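Long-range contacts in phosphate-binding protein (Unidentified prokaryotic organism, PDB 3W9V), which binds phosphate, as a member of the PstS family of phosphate-binding proteins: residues 10-15 / 212-217; 87-92 / 297-302. The protein carries 1 engineered substitution. All coordinates share one frame; numbering follows the deposited sequence. Where two conformers were deposited one is given.

Contact 1: 10-15 / 212-217; sequences PQKLYL and SPDFAA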
loop_
_atom_site.group_PDB
_atom_site.type_symbol
_atom_site.label_atom_id
_atom_site.label_comp_id
_atom_site.label_asym_id
_atom_site.label_seq_id
_atom_site.Cartn_x
_atom_site.Cartn_y
_atom_site.Cartn_z
ATOM N N PRO A 10 -0.365 -0.245 6.585
ATOM C CA PRO A 10 0.608 0.436 7.448
ATOM C C PRO A 10 0.063 0.758 8.843
ATOM O O PRO A 10 0.660 1.571 9.559
ATOM C CB PRO A 10 0.837 1.743 6.698
ATOM C CG PRO A 10 -0.546 2.068 6.173
ATOM C CD PRO A 10 -1.188 0.737 5.845
ATOM N N GLN A 11 -1.051 0.155 9.241
ATOM C CA GLN A 11 -1.677 0.560 10.493
ATOM C C GLN A 11 -0.790 0.360 11.722
ATOM O O GLN A 11 -0.821 1.174 12.638
ATOM C CB GLN A 11 -3.041 -0.108 10.679
ATOM C CG GLN A 11 -3.023 -1.536 11.158
ATOM C CD GLN A 11 -4.425 -2.047 11.438
ATOM O OE1 GLN A 11 -5.370 -1.730 10.714
ATOM N NE2 GLN A 11 -4.569 -2.833 12.497
ATOM N N LYS A 12 0.009 -0.699 11.749
ATOM C CA LYS A 12 0.857 -0.921 12.914
ATOM C C LYS A 12 1.998 0.090 12.973
ATOM O O LYS A 12 2.467 0.444 14.056
ATOM C CB LYS A 12 1.362 -2.359 12.956
ATOM C CG LYS A 12 0.221 -3.359 13.063
ATOM C CD LYS A 12 0.689 -4.752 13.429
ATOM C CE LYS A 12 1.438 -5.384 12.283
ATOM N NZ LYS A 12 1.964 -6.725 12.655
ATOM N N LEU A 13 2.432 0.572 11.813
ATOM C CA LEU A 13 3.383 1.671 11.790
ATOM C C LEU A 13 2.771 2.930 12.408
ATOM O O LEU A 13 3.362 3.539 13.304
ATOM C CB LEU A 13 3.873 1.940 10.365
ATOM C CG LEU A 13 4.729 3.198 10.186
ATOM C CD1 LEU A 13 6.044 3.126 10.957
ATOM C CD2 LEU A 13 4.978 3.462 8.705
ATOM N N TYR A 14 1.577 3.304 11.955
ATOM C CA TYR A 14 0.961 4.532 12.443
ATOM C C TYR A 14 0.523 4.440 13.903
ATOM O O TYR A 14 0.375 5.463 14.556
ATOM C CB TYR A 14 -0.207 4.960 11.552
ATOM C CG TYR A 14 0.188 5.207 10.108
ATOM C CD1 TYR A 14 1.446 5.705 9.774
ATOM C CD2 TYR A 14 -0.692 4.924 9.079
ATOM C CE1 TYR A 14 1.799 5.917 8.443
ATOM C CE2 TYR A 14 -0.350 5.143 7.758
ATOM C CZ TYR A 14 0.898 5.632 7.439
ATOM O OH TYR A 14 1.268 5.837 6.125
ATOM N N LEU A 15 0.339 3.221 14.401
ATOM C CA LEU A 15 0.017 2.991 15.809
ATOM C C LEU A 15 1.249 2.943 16.712
ATOM O O LEU A 15 1.119 2.928 17.935
ATOM C CB LEU A 15 -0.782 1.702 15.970
ATOM C CG LEU A 15 -2.237 1.746 15.516
ATOM C CD1 LEU A 15 -2.825 0.342 15.487
ATOM C CD2 LEU A 15 -3.040 2.648 16.430
ATOM N N SER A 212 0.533 -7.166 3.394
ATOM C CA SER A 212 1.477 -6.218 3.978
ATOM C C SER A 212 2.647 -6.954 4.634
ATOM O O SER A 212 2.430 -7.885 5.400
ATOM C CB SER A 212 0.767 -5.417 5.059
ATOM O OG SER A 212 1.722 -4.702 5.823
ATOM N N PRO A 213 3.891 -6.535 4.367
ATOM C CA PRO A 213 5.015 -7.252 4.981
ATOM C C PRO A 213 5.050 -7.109 6.504
ATOM O O PRO A 213 5.649 -7.960 7.160
ATOM C CB PRO A 213 6.245 -6.603 4.332
ATOM C CG PRO A 213 5.780 -5.232 3.934
ATOM C CD PRO A 213 4.339 -5.420 3.518
ATOM N N ASP A 214 4.406 -6.082 7.049
ATOM C CA ASP A 214 4.346 -5.887 8.495
ATOM C C ASP A 214 3.417 -6.910 9.150
ATOM O O ASP A 214 3.526 -7.172 10.346
ATOM C CB ASP A 214 3.876 -4.458 8.796
ATOM C CG ASP A 214 4.231 -3.985 10.199
ATOM O OD1 ASP A 214 5.094 -4.594 10.876
ATOM O OD2 ASP A 214 3.644 -2.961 10.613
ATOM N N PHE A 215 2.496 -7.475 8.375
ATOM C CA PHE A 215 1.558 -8.478 8.885
ATOM C C PHE A 215 1.936 -9.901 8.479
ATOM O O PHE A 215 1.466 -10.865 9.086
ATOM C CB PHE A 215 0.139 -8.209 8.363
ATOM C CG PHE A 215 -0.573 -7.079 9.053
ATOM C CD1 PHE A 215 -1.478 -7.338 10.069
ATOM C CD2 PHE A 215 -0.374 -5.767 8.660
ATOM C CE1 PHE A 215 -2.152 -6.308 10.699
ATOM C CE2 PHE A 215 -1.048 -4.734 9.285
ATOM C CZ PHE A 215 -1.939 -5.005 10.301
ATOM N N ALA A 216 2.762 -10.043 7.447
ATOM C CA ALA A 216 2.983 -11.349 6.823
ATOM C C ALA A 216 3.799 -12.318 7.675
ATOM O O ALA A 216 3.784 -13.528 7.432
ATOM C CB ALA A 216 3.616 -11.181 5.454
ATOM N N ALA A 217 4.517 -11.782 8.655
ATOM C CA ALA A 217 5.264 -12.591 9.615
ATOM C C ALA A 217 5.295 -11.846 10.941
ATOM O O ALA A 217 5.198 -10.622 10.959
ATOM C CB ALA A 217 6.677 -12.837 9.115
HETATM O O HOH W 1 1.427 -1.883 9.582
HETATM O O HOH W 2 4.683 -4.854 13.515
#
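A cation-pi contact of Lys12 over Phe215 joins helix 11-14 to the loop between strands 207-208 and 231-237. The lysine chain bends once, at chi3 (-70°), and this lays CE over the centre of one ring face. Lys12 CE is 3.8 Å from the centroid of the Phe215 ring, a CH-pi contact only 6° off the normal. Lys12 NZ stands above the same face and donates to Asp214 O at 2.8 Å, from above the carbonyl plane. Gln11 comes to the rim of the ring instead, with its CG 3.7 Å from Phe215 CZ. Its amide is turned 71° from the ring plane. Two waters tie in the Asp214 carboxylate. Water 1 accepts from Lys12 N and donates to OD2, which also bonds to Asn337 ND2. Water 2 donates to OD1 and accepts weakly from Lys12 NZ. Lys12 NZ is 4.2 Å from Asp214 OD1, too far for a salt bridge. An alanine in place of Lys12 would probably leave Asp214 O without this donor and remove the lysine's cover from one ring face. The ammonium thus binds mainly through a carbonyl and a ring face, weakly to water 2, with the carboxylate's charge probably helping.

Contact 2: 87-92 / 297-302; sequences PSVATS and GFTNLI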
loop_
_atom_site.group_PDB
_atom_site.type_symbol
_atom_site.label_atom_id
_atom_site.label_comp_id
_atom_site.label_asym_id
_atom_site.label_seq_id
_atom_site.Cartn_x
_atom_site.Cartn_y
_atom_site.Cartn_z
ATOM N N PRO A 87 3.160 10.073 -1.117
ATOM C CA PRO A 87 3.603 8.784 -0.592
ATOM C C PRO A 87 4.025 8.941 0.860
ATOM O O PRO A 87 4.544 9.993 1.254
ATOM C CB PRO A 87 4.822 8.457 -1.455
ATOM C CG PRO A 87 5.349 9.792 -1.859
ATOM C CD PRO A 87 4.131 10.646 -2.066
ATOM N N SER A 88 3.801 7.888 1.637
ATOM C CA SER A 88 4.207 7.839 3.025
ATOM C C SER A 88 5.470 6.994 3.163
ATOM O O SER A 88 6.499 7.459 3.667
ATOM C CB SER A 88 3.080 7.218 3.847
ATOM O OG SER A 88 3.478 7.123 5.202
ATOM N N VAL A 89 5.370 5.731 2.746
ATOM C CA VAL A 89 6.499 4.806 2.720
ATOM C C VAL A 89 6.338 3.904 1.502
ATOM O O VAL A 89 5.267 3.852 0.890
ATOM C CB VAL A 89 6.589 3.921 4.004
ATOM C CG1 VAL A 89 6.613 4.777 5.264
ATOM C CG2 VAL A 89 5.445 2.937 4.071
ATOM N N ALA A 90 7.408 3.197 1.149
ATOM C CA ALA A 90 7.323 2.168 0.128
ATOM C C ALA A 90 7.224 0.805 0.787
ATOM O O ALA A 90 7.577 0.631 1.964
ATOM C CB ALA A 90 8.507 2.239 -0.815
ATOM N N THR A 91 6.725 -0.162 0.023
ATOM C CA THR A 91 6.447 -1.471 0.571
ATOM C C THR A 91 6.553 -2.562 -0.480
ATOM O O THR A 91 6.294 -2.345 -1.666
ATOM C CB THR A 91 5.025 -1.505 1.211
ATOM O OG1 THR A 91 4.840 -2.727 1.933
ATOM C CG2 THR A 91 3.925 -1.355 0.163
ATOM N N SER A 92 6.925 -3.748 -0.026
ATOM C CA SER A 92 6.735 -4.950 -0.821
ATOM C C SER A 92 5.323 -5.469 -0.581
ATOM O O SER A 92 4.625 -5.015 0.336
ATOM C CB SER A 92 7.749 -6.018 -0.414
ATOM O OG SER A 92 7.656 -6.298 0.977
ATOM N N GLY A 297 5.339 -1.229 -4.187
ATOM C CA GLY A 297 4.560 -0.035 -4.446
ATOM C C GLY A 297 4.619 0.928 -3.280
ATOM O O GLY A 297 5.428 0.765 -2.364
ATOM N N PHE A 298 3.764 1.944 -3.325
ATOM C CA PHE A 298 3.710 2.952 -2.276
ATOM C C PHE A 298 2.397 2.909 -1.515
ATOM O O PHE A 298 1.347 2.581 -2.074
ATOM C CB PHE A 298 3.912 4.346 -2.865
ATOM C CG PHE A 298 5.289 4.571 -3.410
ATOM C CD1 PHE A 298 6.304 5.031 -2.588
ATOM C CD2 PHE A 298 5.581 4.297 -4.732
ATOM C CE1 PHE A 298 7.579 5.227 -3.077
ATOM C CE2 PHE A 298 6.859 4.495 -5.231
ATOM C CZ PHE A 298 7.858 4.962 -4.403
ATOM N N THR A 299 2.473 3.233 -0.231
ATOM C CA THR A 299 1.286 3.557 0.542
ATOM C C THR A 299 1.360 5.040 0.880
ATOM O O THR A 299 2.462 5.575 1.062
ATOM C CB THR A 299 1.119 2.662 1.784
ATOM O OG1 THR A 299 -0.111 2.988 2.442
ATOM C CG2 THR A 299 2.260 2.837 2.751
ATOM N N ASN A 300 0.197 5.686 0.961
ATOM C CA ASN A 300 0.107 7.134 0.829
ATOM C C ASN A 300 -0.664 7.802 1.951
ATOM O O ASN A 300 -1.398 7.142 2.700
ATOM C CB ASN A 300 -0.547 7.473 -0.515
ATOM C CG ASN A 300 0.030 6.655 -1.637
ATOM O OD1 ASN A 300 1.250 6.583 -1.791
ATOM N ND2 ASN A 300 -0.834 5.979 -2.390
ATOM N N LEU A 301 -0.490 9.120 2.042
ATOM C CA LEU A 301 -1.252 9.964 2.958
ATOM C C LEU A 301 -2.126 10.905 2.152
ATOM O O LEU A 301 -1.720 11.397 1.092
ATOM C CB LEU A 301 -0.324 10.828 3.801
ATOM C CG LEU A 301 0.803 10.144 4.558
ATOM C CD1 LEU A 301 1.614 11.170 5.334
ATOM C CD2 LEU A 301 0.241 9.088 5.480
ATOM N N ILE A 302 -3.315 11.174 2.680
ATOM C CA ILE A 302 -4.210 12.166 2.113
ATOM C C ILE A 302 -4.524 13.175 3.213
ATOM O O ILE A 302 -5.058 12.818 4.263
ATOM C CB ILE A 302 -5.506 11.525 1.566
ATOM C CG1 ILE A 302 -5.181 10.462 0.505
ATOM C CG2 ILE A 302 -6.434 12.606 1.013
ATOM C CD1 ILE A 302 -6.363 9.566 0.156
#
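Thr299 OG1 is anti to the backbone N (chi1 -176°), which puts CG2 between that N and the carbonyl carbon. In Val89, CG1 lies anti to the carbonyl carbon (chi1 -54°), and CG2 falls between the backbone N and that carbon. The two side chains run alongside each other in the same direction. Their CG2 methyls are 3.4 Å apart, closer than two methyl carbons normally pack. OG1 of Thr299 is hydrogen-bonded to Asp61 OD2.

The backbones are antiparallel neighbours in a mixed sheet, with 156° between their N-to-C directions. A classic beta bulge interrupts the pairing, because two residues of one strand, Ser88 and Val89, sit opposite the single Thr299. Thr299 O takes Ser88 N at 2.7 Å, and Val89 N by a longer, weak bond. In return, Thr299 N donates to Val89 O at 3.1 Å. Beyond the bulge the pairing is regular. Thr91 N donates to Gly297 O at 2.9 Å, and Gly297 N gives Thr91 O a bond of the same length. Ala90 and Phe298 form the non-hydrogen-bonded pair between. Their side chains share a face of the sheet, with Ala90 CB 3.9 Å from Phe298 CE1, and helix 253-257 packs on both through Ile256. At the bulge, Ser88 CB rests 3.8 Å from Leu301 CD2. Thr91 OG1 donates to the next carbonyl, Ser92 O, on a lone pair.

A bound phosphate ion lies about 6 Å from the Thr299 side chain. The threonine is gripped through its backbone by the bulge and through its hydroxyl by Asp61. It probably helps to hold the Asp61 carboxylate in place.

The segments alternate along the chain: 10-15, 87-92, 212-217, then 297-302. The centres of the two contacts are about 12 Å apart. Contact 2 is buried and joins two strands of the mixed sheet, with 83-92 one of its two outermost strands. Contact 1 is nearer the surface and joins a short helix to a loop. They touch directly. Tyr14 OH probably bonds to Ser88 OG at 2.7 Å, and Leu13 packs on Val89. From the other segment, Pro213 packs on Thr91 and Ser92. Both halves of contact 1 therefore rest on strand 83-92, so parts distant in sequence meet around the strand pair whose Thr299 lies near the bound phosphate.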